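Local coordinates for protein probable 2-phosphosulfolactate phosphatase (Clostridium acetobutylicum, PDB 1VR0) that probably catalyses the magnesium-dependent hydrolysis of (2R)-O-phospho-3-sulfolactate to (2R)-3-sulfolactate and phosphate, at residues S20-I24 with R119-S124; R128-I132 with V238-T242; F168-Y173 with T193-Y198. All blocks are in the same frame, centred on the assembly; numbering follows the deposited sequence.

How the contacts relate
From the N terminus, contact 1 joins the loop after strand 13-18 to helix 117-123 and closes a loop of 94 residues. The chain then enters strand 129-133, which opens contact 2. Contact 2 pairs this strand with strand 240-242; 105 residues separate its two segments. Contact 3 is nested inside that loop and closes a short one, with 19 residues between its segments, by crossing helix 165-181 with helix 189-199. Contacts 1 and 2 follow each other in series and touch: I121 packs on Y241 and I132. Contact 3 is separate, its centre about 19 Å from that of contact 1 and about 21 Å from that of contact 2. Contacts 1 and 3 both reach the second subunit.

Contact 1 of 3, residues S20-I24 with R119-S124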
ATOM      1  N   SER A  20       5.648  -3.702   1.035  1.00 39.06           N
ATOM      2  CA  SER A  20       6.071  -5.022   1.476  1.00 39.24           C
ATOM      3  C   SER A  20       7.152  -5.590   0.578  1.00 39.78           C
ATOM      4  O   SER A  20       7.258  -5.205  -0.576  1.00 39.43           O
ATOM      5  CB  SER A  20       4.882  -6.001   1.492  1.00 39.41           C
ATOM      6  OG  SER A  20       4.906  -6.895   0.380  1.00 37.59           O
ATOM      7  N   ALA A  21       7.910  -6.547   1.110  1.00 40.39           N
ATOM      8  CA  ALA A  21       8.928  -7.279   0.339  1.00 41.16           C
ATOM      9  C   ALA A  21       8.390  -7.940  -0.944  1.00 41.01           C
ATOM     10  O   ALA A  21       9.123  -8.064  -1.920  1.00 41.30           O
ATOM     11  CB  ALA A  21       9.604  -8.325   1.234  1.00 40.93           C
ATOM     12  N   ASP A  22       7.125  -8.342  -0.934  1.00 41.13           N
ATOM     13  CA  ASP A  22       6.474  -8.929  -2.111  1.00 41.47           C
ATOM     14  C   ASP A  22       5.892  -7.903  -3.066  1.00 41.19           C
ATOM     15  O   ASP A  22       5.320  -8.275  -4.085  1.00 41.02           O
ATOM     16  CB  ASP A  22       5.361  -9.894  -1.684  1.00 41.65           C
ATOM     17  CG  ASP A  22       5.901 -11.182  -1.088  1.00 44.07           C
ATOM     18  OD1 ASP A  22       6.957 -11.666  -1.523  1.00 50.08           O
ATOM     19  OD2 ASP A  22       5.296 -11.754  -0.174  1.00 49.06           O
ATOM     20  N   ASP A  23       6.040  -6.618  -2.753  1.00 41.30           N
ATOM     21  CA  ASP A  23       5.553  -5.556  -3.637  1.00 41.36           C
ATOM     22  C   ASP A  23       6.666  -4.674  -4.207  1.00 41.51           C
ATOM     23  O   ASP A  23       6.391  -3.650  -4.816  1.00 42.06           O
ATOM     24  CB  ASP A  23       4.504  -4.741  -2.913  1.00 40.99           C
ATOM     25  CG  ASP A  23       3.239  -5.537  -2.686  1.00 42.40           C
ATOM     26  OD1 ASP A  23       2.625  -5.927  -3.724  1.00 44.27           O
ATOM     27  OD2 ASP A  23       2.893  -5.815  -1.493  1.00 41.30           O
ATOM     28  N   ILE A  24       7.916  -5.102  -4.087  1.00 41.44           N
ATOM     29  CA  ILE A  24       9.006  -4.367  -4.683  1.00 41.63           C
ATOM     30  C   ILE A  24       9.003  -4.559  -6.199  1.00 42.29           C
ATOM     31  O   ILE A  24       8.882  -5.666  -6.686  1.00 43.05           O
ATOM     32  CB  ILE A  24      10.327  -4.855  -4.172  1.00 41.03           C
ATOM     33  CG1 ILE A  24      10.474  -4.539  -2.710  1.00 40.36           C
ATOM     34  CG2 ILE A  24      11.465  -4.207  -4.909  1.00 42.38           C
ATOM     35  CD1 ILE A  24      11.624  -5.229  -2.095  1.00 39.51           C
ATOM     36  N   ARG A 119      14.746 -10.420   3.157  1.00 45.71           N
ATOM     37  CA  ARG A 119      14.140 -10.445   1.803  1.00 45.92           C
ATOM     38  C   ARG A 119      14.046  -9.018   1.177  1.00 44.85           C
ATOM     39  O   ARG A 119      14.360  -8.800  -0.001  1.00 44.70           O
ATOM     40  CB  ARG A 119      12.736 -11.075   1.886  1.00 45.48           C
ATOM     41  CG  ARG A 119      12.718 -12.523   2.508  1.00 48.65           C
ATOM     42  CD  ARG A 119      11.270 -13.161   2.620  1.00 48.93           C
ATOM     43  NE  ARG A 119      10.392 -12.748   1.508  1.00 50.84           N
ATOM     44  CZ  ARG A 119       9.210 -12.130   1.612  1.00 51.94           C
ATOM     45  NH1 ARG A 119       8.614 -11.851   2.784  1.00 53.53           N
ATOM     46  NH2 ARG A 119       8.583 -11.804   0.501  1.00 51.99           N
ATOM     47  N   ALA A 120      13.579  -8.065   1.982  1.00 43.77           N
ATOM     48  CA  ALA A 120      13.463  -6.679   1.547  1.00 43.60           C
ATOM     49  C   ALA A 120      14.850  -6.074   1.173  1.00 43.61           C
ATOM     50  O   ALA A 120      14.974  -5.276   0.219  1.00 42.93           O
ATOM     51  CB  ALA A 120      12.810  -5.845   2.638  1.00 42.82           C
ATOM     52  N   ILE A 121      15.879  -6.451   1.937  1.00 43.60           N
ATOM     53  CA  ILE A 121      17.232  -5.930   1.701  1.00 43.75           C
ATOM     54  C   ILE A 121      17.741  -6.426   0.341  1.00 43.69           C
ATOM     55  O   ILE A 121      18.046  -5.642  -0.544  1.00 43.82           O
ATOM     56  CB  ILE A 121      18.214  -6.281   2.874  1.00 43.48           C
ATOM     57  CG1 ILE A 121      17.784  -5.557   4.144  1.00 43.12           C
ATOM     58  CG2 ILE A 121      19.621  -5.838   2.537  1.00 43.18           C
ATOM     59  CD1 ILE A 121      18.392  -6.117   5.451  1.00 43.33           C
ATOM     60  N   LYS A 122      17.745  -7.730   0.161  1.00 44.02           N
ATOM     61  CA  LYS A 122      18.084  -8.313  -1.129  1.00 44.60           C
ATOM     62  C   LYS A 122      17.240  -7.775  -2.272  1.00 44.26           C
ATOM     63  O   LYS A 122      17.751  -7.585  -3.365  1.00 44.91           O
ATOM     64  CB  LYS A 122      17.958  -9.846  -1.063  1.00 45.54           C
ATOM     65  CG  LYS A 122      18.927 -10.531  -0.059  1.00 46.97           C
ATOM     66  CD  LYS A 122      20.399 -10.197  -0.367  1.00 48.47           C
ATOM     67  CE  LYS A 122      21.292 -11.431  -0.436  1.00 49.56           C
ATOM     68  NZ  LYS A 122      22.457 -11.133  -1.335  1.00 49.47           N
ATOM     69  N   GLY A 123      15.950  -7.539  -2.032  1.00 44.11           N
ATOM     70  CA  GLY A 123      15.044  -7.029  -3.076  1.00 43.96           C
ATOM     71  C   GLY A 123      15.313  -5.609  -3.553  1.00 43.80           C
ATOM     72  O   GLY A 123      14.812  -5.204  -4.590  1.00 43.80           O
ATOM     73  N   SER A 124      16.116  -4.866  -2.789  1.00 43.86           N
ATOM     74  CA  SER A 124      16.477  -3.488  -3.107  1.00 43.61           C
ATOM     75  C   SER A 124      17.852  -3.327  -3.792  1.00 44.05           C
ATOM     76  O   SER A 124      18.297  -2.187  -4.017  1.00 44.38           O
ATOM     77  CB  SER A 124      16.425  -2.683  -1.826  1.00 43.26           C
ATOM     78  OG  SER A 124      15.215  -2.988  -1.121  1.00 42.97           O
TER
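A21 and D22 both meet the guanidinium of R119, and I24 meets the end of the same helix. S20 shapes the turn that offers them. Its OG accepts from the backbone N of D22, which makes an ST turn, and donates to D23 OD2, which it meets from above the carboxylate plane. The backbone bond from D23 N to S20 O closes the turn.

A21 points its methyl at the helix. CB lies over one face of the R119 guanidinium, offset toward the rim, 3.7 Å from NH2. It also packs against A120, with the two CB atoms 4.3 Å apart. The backbone of A21 is bonded to A157, next to the magnesium ligand G158.

D22 forms the salt bridge of the contact. Its OD1 stands 2.6 Å from R119 NH2, near the guanidinium plane and at its edge. OD2 is further from NH2, at 3.4 Å, so the pairing is single-ended, and the two flat groups are turned 44° apart. A bend at chi3 (34°) swings the R119 end back toward the loop. The backbone O of D22 is bonded to K25 of the second subunit.

I24 reaches the last turn of the helix. CG2 lies 3.5 Å from G123 O, and CD1 is 4.0 Å from G123 CA. The bare CA of G123 lets CD1 come in close. Nearby, S124 OG donates to A120 O at 2.7 Å, a bond within the end of the helix. I24 and S124 both also pack on V155 of strand 152-156.

The contact thus joins an ST-turn loop, at the C-terminal end of a parallel strand, to the helix that follows the pocket residues T115 and N116. It lies beside the active site: the A120 side chain is about 8 Å from the magnesium ion.

Contact 2 of 3, residues R128-I132 with V238-T242; sequences RDILI and VPQYT
I130 and I132 use their backbones to hold the second strand. Y241 N donates to I130 O at 3.0 Å, and I132 N donates to P239 O at 2.9 Å. Between these bonds L131 and Q240 form an antiparallel non-hydrogen-bonded pair. The Q240 CA-H also points at I130 O, 3.3 Å from CA to O, so this carbonyl receives two donors. The strand directions differ by 140°, well short of exactly antiparallel.

On the L131 face, L131 and Q240 run side by side. Q240 has its CG anti to the backbone N (chi1 -162°) and is extended beyond it. This lays the amide along L131, with Q240 CD 3.8 Å from L131 CD2, and carries NE2 to 2.8 Å from D129 OD1. The carboxylate and amide planes are 70° apart. L131 CD2 also touches V238 CG1. On the other face, I130 lies alongside Y241, with CG2 3.8 Å from the tyrosine CB and CD1 at the edge of the ring. I132 crosses the P239 ring at about a right angle.

A bound water bridges I130 N and Y241 O. It accepts from I130 N and Q240 NE2 and donates to Y241 O, 2.8 Å away.

Further out, D129 and L131 bond through their backbones to strand 33-37 and the residue before it, K32. Helix 138-148 covers L131 and Q240, helix 42-51 covers I132 and P239, and Y241 OH is bonded to E125.

The direct bonds are therefore few, and the water satisfies backbone groups that the two strands do not pair directly.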
ATOM      1  N   ARG A 128      20.776   2.910  -5.780  1.00 39.14           N
ATOM      2  CA  ARG A 128      22.100   3.504  -5.675  1.00 39.29           C
ATOM      3  C   ARG A 128      22.695   3.317  -4.268  1.00 39.24           C
ATOM      4  O   ARG A 128      23.883   3.016  -4.124  1.00 38.50           O
ATOM      5  CB  ARG A 128      22.075   4.984  -6.027  1.00 39.34           C
ATOM      6  CG  ARG A 128      23.476   5.616  -6.070  1.00 39.58           C
ATOM      7  CD  ARG A 128      23.397   7.095  -6.232  1.00 40.28           C
ATOM      8  NE  ARG A 128      22.942   7.466  -7.563  1.00 41.56           N
ATOM      9  CZ  ARG A 128      22.580   8.695  -7.916  1.00 41.54           C
ATOM     10  NH1 ARG A 128      22.593   9.690  -7.034  1.00 40.42           N
ATOM     11  NH2 ARG A 128      22.179   8.917  -9.163  1.00 41.95           N
ATOM     12  N   ASP A 129      21.873   3.549  -3.243  1.00 39.39           N
ATOM     13  CA  ASP A 129      22.288   3.362  -1.858  1.00 39.63           C
ATOM     14  C   ASP A 129      21.192   2.648  -1.143  1.00 39.58           C
ATOM     15  O   ASP A 129      20.064   3.106  -1.212  1.00 40.13           O
ATOM     16  CB  ASP A 129      22.499   4.705  -1.168  1.00 39.65           C
ATOM     17  CG  ASP A 129      23.697   5.458  -1.715  1.00 40.07           C
ATOM     18  OD1 ASP A 129      24.823   5.022  -1.433  1.00 39.10           O
ATOM     19  OD2 ASP A 129      23.512   6.489  -2.427  1.00 42.22           O
ATOM     20  N   ILE A 130      21.514   1.540  -0.468  1.00 39.48           N
ATOM     21  CA  ILE A 130      20.562   0.875   0.421  1.00 39.26           C
ATOM     22  C   ILE A 130      20.873   1.192   1.891  1.00 38.93           C
ATOM     23  O   ILE A 130      21.874   0.743   2.429  1.00 39.08           O
ATOM     24  CB  ILE A 130      20.554  -0.655   0.278  1.00 39.31           C
ATOM     25  CG1 ILE A 130      20.178  -1.087  -1.139  1.00 39.42           C
ATOM     26  CG2 ILE A 130      19.577  -1.266   1.317  1.00 38.77           C
ATOM     27  CD1 ILE A 130      21.332  -1.302  -2.019  1.00 40.25           C
ATOM     28  N   LEU A 131      19.990   1.935   2.535  1.00 38.66           N
ATOM     29  CA  LEU A 131      20.120   2.274   3.949  1.00 38.72           C
ATOM     30  C   LEU A 131      19.279   1.385   4.823  1.00 38.52           C
ATOM     31  O   LEU A 131      18.234   0.913   4.417  1.00 39.22           O
ATOM     32  CB  LEU A 131      19.673   3.716   4.190  1.00 38.55           C
ATOM     33  CG  LEU A 131      20.367   4.783   3.343  1.00 39.08           C
ATOM     34  CD1 LEU A 131      19.829   6.166   3.712  1.00 39.89           C
ATOM     35  CD2 LEU A 131      21.901   4.744   3.509  1.00 39.76           C
ATOM     36  N   ILE A 132      19.714   1.170   6.050  1.00 38.49           N
ATOM     37  CA  ILE A 132      18.944   0.353   6.970  1.00 38.28           C
ATOM     38  C   ILE A 132      18.341   1.271   7.995  1.00 38.41           C
ATOM     39  O   ILE A 132      19.064   1.976   8.670  1.00 38.06           O
ATOM     40  CB  ILE A 132      19.813  -0.683   7.689  1.00 38.01           C
ATOM     41  CG1 ILE A 132      20.513  -1.599   6.669  1.00 37.78           C
ATOM     42  CG2 ILE A 132      18.965  -1.464   8.645  1.00 37.93           C
ATOM     43  CD1 ILE A 132      19.578  -2.266   5.640  1.00 36.70           C
ATOM     44  N   VAL A 238      23.945   4.875  10.521  1.00 39.71           N
ATOM     45  CA  VAL A 238      23.104   4.444   9.424  1.00 39.34           C
ATOM     46  C   VAL A 238      23.746   3.321   8.651  1.00 39.15           C
ATOM     47  O   VAL A 238      24.483   3.553   7.717  1.00 39.56           O
ATOM     48  CB  VAL A 238      22.825   5.577   8.467  1.00 39.69           C
ATOM     49  CG1 VAL A 238      21.889   5.099   7.363  1.00 39.77           C
ATOM     50  CG2 VAL A 238      22.211   6.758   9.218  1.00 39.70           C
ATOM     51  N   PRO A 239      23.429   2.080   8.999  1.00 39.40           N
ATOM     52  CA  PRO A 239      24.037   0.988   8.255  1.00 39.77           C
ATOM     53  C   PRO A 239      23.665   1.006   6.785  1.00 40.34           C
ATOM     54  O   PRO A 239      22.606   1.497   6.395  1.00 39.96           O
ATOM     55  CB  PRO A 239      23.468  -0.268   8.913  1.00 39.72           C
ATOM     56  CG  PRO A 239      22.909   0.172  10.211  1.00 39.86           C
ATOM     57  CD  PRO A 239      22.501   1.598  10.031  1.00 39.47           C
ATOM     58  N   GLN A 240      24.551   0.454   5.979  1.00 41.14           N
ATOM     59  CA  GLN A 240      24.385   0.524   4.561  1.00 41.75           C
ATOM     60  C   GLN A 240      24.742  -0.820   3.948  1.00 41.79           C
ATOM     61  O   GLN A 240      25.781  -1.386   4.262  1.00 42.31           O
ATOM     62  CB  GLN A 240      25.270   1.635   4.065  1.00 41.84           C
ATOM     63  CG  GLN A 240      24.897   2.107   2.726  1.00 44.33           C
ATOM     64  CD  GLN A 240      25.307   3.540   2.438  1.00 45.79           C
ATOM     65  OE1 GLN A 240      25.765   4.298   3.323  1.00 46.47           O
ATOM     66  NE2 GLN A 240      25.126   3.924   1.177  1.00 45.57           N
ATOM     67  N   TYR A 241      23.855  -1.338   3.103  1.00 41.73           N
ATOM     68  CA  TYR A 241      24.062  -2.610   2.402  1.00 41.33           C
ATOM     69  C   TYR A 241      24.788  -2.336   1.085  1.00 40.94           C
ATOM     70  O   TYR A 241      24.366  -1.514   0.299  1.00 40.80           O
ATOM     71  CB  TYR A 241      22.704  -3.307   2.165  1.00 41.61           C
ATOM     72  CG  TYR A 241      22.744  -4.590   1.353  1.00 42.20           C
ATOM     73  CD1 TYR A 241      23.286  -5.744   1.872  1.00 42.95           C
ATOM     74  CD2 TYR A 241      22.204  -4.652   0.075  1.00 44.80           C
ATOM     75  CE1 TYR A 241      23.328  -6.896   1.143  1.00 43.72           C
ATOM     76  CE2 TYR A 241      22.235  -5.823  -0.663  1.00 44.47           C
ATOM     77  CZ  TYR A 241      22.808  -6.937  -0.120  1.00 43.56           C
ATOM     78  OH  TYR A 241      22.867  -8.117  -0.832  1.00 43.52           O
ATOM     79  N   THR A 242      25.892  -3.029   0.870  1.00 40.93           N
ATOM     80  CA  THR A 242      26.763  -2.804  -0.263  1.00 41.15           C
ATOM     81  C   THR A 242      27.448  -4.107  -0.587  1.00 40.56           C
ATOM     82  O   THR A 242      28.122  -4.626   0.275  1.00 40.48           O
ATOM     83  CB  THR A 242      27.875  -1.765   0.104  1.00 41.57           C
ATOM     84  OG1 THR A 242      27.276  -0.533   0.544  1.00 42.30           O
ATOM     85  CG2 THR A 242      28.778  -1.492  -1.096  1.00 41.96           C
TER
HETATM   86  O   HOH W   1      24.350   1.231  -0.182  1.00 32.32           O

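Contact 3 of 3, residues F168-Y173 with T193-Y198; sequences FICSGY and TAQYVY
G172 and Q195 bring the two helices within 3.7 Å, CA to CA, where the segment axes cross at -90° and pass only 7.0 Å apart. With no side chain on G172, its CA can lie against A194 O, and Y198 CB can reach G172 C. The G172 CA-H points at A194 O, with CA and O 3.5 Å apart.

An aromatic ring lies on each flank. F168 has its ring swung away from its own backbone N (chi1 -167°) and across the other helix. A194 CB sits over the centre of one ring face, 3.8 Å from the centroid, as a CH-pi contact. V197 CG2 meets the ring edge. The Y198 ring lies over Y173, with Y173 CA 3.7 Å from its centroid in a second CH-pi contact. The two tyrosine rings lie oblique, their planes 45° apart. I169 fits between these flanks, its CG1 4.1 Å from Y198 CB and its CD1 on V197.

Outside the pair, Y198 OH is bonded to K232, and S171 OG to D167 O and N156. D167, a magnesium ligand, directly precedes F168. F168 and V197 also pack on T193 of the second subunit.

This is a close, perpendicular helix crossing at a glycine, set against strand 13-18 and forming part of the subunit interface.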
ATOM      1  N   PHE A 168       5.031   0.810   8.438  1.00 39.73           N
ATOM      2  CA  PHE A 168       4.427   1.955   7.794  1.00 39.29           C
ATOM      3  C   PHE A 168       4.567   3.199   8.663  1.00 39.85           C
ATOM      4  O   PHE A 168       4.941   4.268   8.165  1.00 39.98           O
ATOM      5  CB  PHE A 168       2.959   1.651   7.528  1.00 39.41           C
ATOM      6  CG  PHE A 168       2.253   2.625   6.587  1.00 39.30           C
ATOM      7  CD1 PHE A 168       2.545   2.641   5.233  1.00 39.41           C
ATOM      8  CD2 PHE A 168       1.234   3.456   7.050  1.00 37.75           C
ATOM      9  CE1 PHE A 168       1.872   3.514   4.361  1.00 39.81           C
ATOM     10  CE2 PHE A 168       0.567   4.312   6.183  1.00 38.40           C
ATOM     11  CZ  PHE A 168       0.884   4.332   4.833  1.00 38.61           C
ATOM     12  N   ILE A 169       4.285   3.079   9.964  1.00 39.86           N
ATOM     13  CA  ILE A 169       4.375   4.248  10.827  1.00 39.82           C
ATOM     14  C   ILE A 169       5.828   4.669  10.986  1.00 40.28           C
ATOM     15  O   ILE A 169       6.144   5.856  11.099  1.00 40.37           O
ATOM     16  CB  ILE A 169       3.687   4.032  12.194  1.00 39.50           C
ATOM     17  CG1 ILE A 169       3.593   5.370  12.957  1.00 40.10           C
ATOM     18  CG2 ILE A 169       4.376   2.978  13.028  1.00 38.40           C
ATOM     19  CD1 ILE A 169       2.555   5.369  14.119  1.00 40.18           C
ATOM     20  N   CYS A 170       6.716   3.681  11.003  1.00 41.18           N
ATOM     21  CA  CYS A 170       8.136   3.941  11.106  1.00 40.85           C
ATOM     22  C   CYS A 170       8.597   4.686   9.865  1.00 40.16           C
ATOM     23  O   CYS A 170       9.364   5.615   9.984  1.00 39.54           O
ATOM     24  CB  CYS A 170       8.898   2.637  11.250  1.00 41.09           C
ATOM     25  SG  CYS A 170      10.669   2.915  11.508  1.00 44.54           S
ATOM     26  N   SER A 171       8.085   4.302   8.687  1.00 39.51           N
ATOM     27  CA  SER A 171       8.334   5.079   7.462  1.00 39.39           C
ATOM     28  C   SER A 171       7.914   6.520   7.621  1.00 39.10           C
ATOM     29  O   SER A 171       8.624   7.428   7.247  1.00 39.33           O
ATOM     30  CB  SER A 171       7.569   4.537   6.284  1.00 39.24           C
ATOM     31  OG  SER A 171       7.854   3.172   6.050  1.00 41.43           O
ATOM     32  N   GLY A 172       6.729   6.715   8.173  1.00 39.35           N
ATOM     33  CA  GLY A 172       6.184   8.035   8.432  1.00 39.39           C
ATOM     34  C   GLY A 172       7.043   8.872   9.339  1.00 39.49           C
ATOM     35  O   GLY A 172       7.216  10.054   9.095  1.00 39.59           O
ATOM     36  N   TYR A 173       7.562   8.259  10.392  1.00 39.02           N
ATOM     37  CA  TYR A 173       8.439   8.953  11.310  1.00 39.19           C
ATOM     38  C   TYR A 173       9.664   9.466  10.593  1.00 38.90           C
ATOM     39  O   TYR A 173      10.090  10.622  10.806  1.00 39.09           O
ATOM     40  CB  TYR A 173       8.851   8.002  12.432  1.00 39.30           C
ATOM     41  CG  TYR A 173       9.986   8.465  13.277  1.00 38.80           C
ATOM     42  CD1 TYR A 173       9.964   9.712  13.892  1.00 38.32           C
ATOM     43  CD2 TYR A 173      11.072   7.624  13.522  1.00 38.72           C
ATOM     44  CE1 TYR A 173      11.006  10.104  14.717  1.00 37.46           C
ATOM     45  CE2 TYR A 173      12.104   8.012  14.336  1.00 37.34           C
ATOM     46  CZ  TYR A 173      12.077   9.247  14.927  1.00 37.86           C
ATOM     47  OH  TYR A 173      13.145   9.619  15.737  1.00 39.37           O
ATOM     48  N   THR A 193       0.594   9.468   3.246  1.00 37.70           N
ATOM     49  CA  THR A 193      -0.287   8.727   4.161  1.00 37.42           C
ATOM     50  C   THR A 193       0.467   8.161   5.367  1.00 37.43           C
ATOM     51  O   THR A 193       0.006   8.270   6.497  1.00 37.47           O
ATOM     52  CB  THR A 193      -1.045   7.619   3.413  1.00 37.62           C
ATOM     53  OG1 THR A 193      -1.734   8.179   2.276  1.00 36.96           O
ATOM     54  CG2 THR A 193      -2.101   6.941   4.324  1.00 37.87           C
ATOM     55  N   ALA A 194       1.649   7.593   5.144  1.00 37.69           N
ATOM     56  CA  ALA A 194       2.494   7.138   6.247  1.00 37.61           C
ATOM     57  C   ALA A 194       2.823   8.296   7.176  1.00 37.93           C
ATOM     58  O   ALA A 194       2.680   8.179   8.387  1.00 38.41           O
ATOM     59  CB  ALA A 194       3.761   6.545   5.730  1.00 37.70           C
ATOM     60  N   GLN A 195       3.272   9.412   6.613  1.00 37.87           N
ATOM     61  CA  GLN A 195       3.625  10.562   7.412  1.00 38.08           C
ATOM     62  C   GLN A 195       2.428  11.042   8.236  1.00 37.90           C
ATOM     63  O   GLN A 195       2.576  11.426   9.391  1.00 37.58           O
ATOM     64  CB  GLN A 195       4.165  11.658   6.486  1.00 38.20           C
ATOM     65  CG  GLN A 195       4.824  12.830   7.190  1.00 38.78           C
ATOM     66  CD  GLN A 195       3.852  13.871   7.625  1.00 41.59           C
ATOM     67  OE1 GLN A 195       2.769  14.009   7.021  1.00 46.06           O
ATOM     68  NE2 GLN A 195       4.176  14.592   8.718  1.00 41.21           N
ATOM     69  N   TYR A 196       1.244  10.979   7.639  1.00 38.01           N
ATOM     70  CA  TYR A 196       0.009  11.372   8.302  1.00 38.17           C
ATOM     71  C   TYR A 196      -0.282  10.504   9.509  1.00 38.49           C
ATOM     72  O   TYR A 196      -0.638  11.031  10.588  1.00 38.39           O
ATOM     73  CB  TYR A 196      -1.184  11.304   7.341  1.00 37.72           C
ATOM     74  CG  TYR A 196      -2.492  11.484   8.071  1.00 38.25           C
ATOM     75  CD1 TYR A 196      -2.868  12.727   8.561  1.00 37.50           C
ATOM     76  CD2 TYR A 196      -3.349  10.393   8.304  1.00 38.29           C
ATOM     77  CE1 TYR A 196      -4.064  12.893   9.259  1.00 37.15           C
ATOM     78  CE2 TYR A 196      -4.546  10.554   8.992  1.00 38.08           C
ATOM     79  CZ  TYR A 196      -4.899  11.805   9.475  1.00 38.65           C
ATOM     80  OH  TYR A 196      -6.083  11.966  10.179  1.00 38.00           O
ATOM     81  N   VAL A 197      -0.126   9.187   9.324  1.00 38.47           N
ATOM     82  CA  VAL A 197      -0.345   8.216  10.388  1.00 38.42           C
ATOM     83  C   VAL A 197       0.632   8.481  11.529  1.00 38.60           C
ATOM     84  O   VAL A 197       0.236   8.467  12.729  1.00 38.09           O
ATOM     85  CB  VAL A 197      -0.167   6.766   9.877  1.00 38.51           C
ATOM     86  CG1 VAL A 197      -0.186   5.763  11.036  1.00 38.27           C
ATOM     87  CG2 VAL A 197      -1.242   6.427   8.885  1.00 38.79           C
ATOM     88  N   TYR A 198       1.899   8.723  11.170  1.00 38.38           N
ATOM     89  CA  TYR A 198       2.906   9.047  12.185  1.00 38.61           C
ATOM     90  C   TYR A 198       2.556  10.355  12.895  1.00 38.90           C
ATOM     91  O   TYR A 198       2.467  10.402  14.116  1.00 38.95           O
ATOM     92  CB  TYR A 198       4.322   9.146  11.609  1.00 38.13           C
ATOM     93  CG  TYR A 198       5.211   9.804  12.603  1.00 37.57           C
ATOM     94  CD1 TYR A 198       5.667   9.085  13.703  1.00 37.52           C
ATOM     95  CD2 TYR A 198       5.510  11.180  12.530  1.00 36.71           C
ATOM     96  CE1 TYR A 198       6.433   9.691  14.691  1.00 36.92           C
ATOM     97  CE2 TYR A 198       6.295  11.794  13.518  1.00 36.19           C
ATOM     98  CZ  TYR A 198       6.761  11.035  14.591  1.00 36.49           C
ATOM     99  OH  TYR A 198       7.539  11.573  15.600  1.00 36.13           O
TER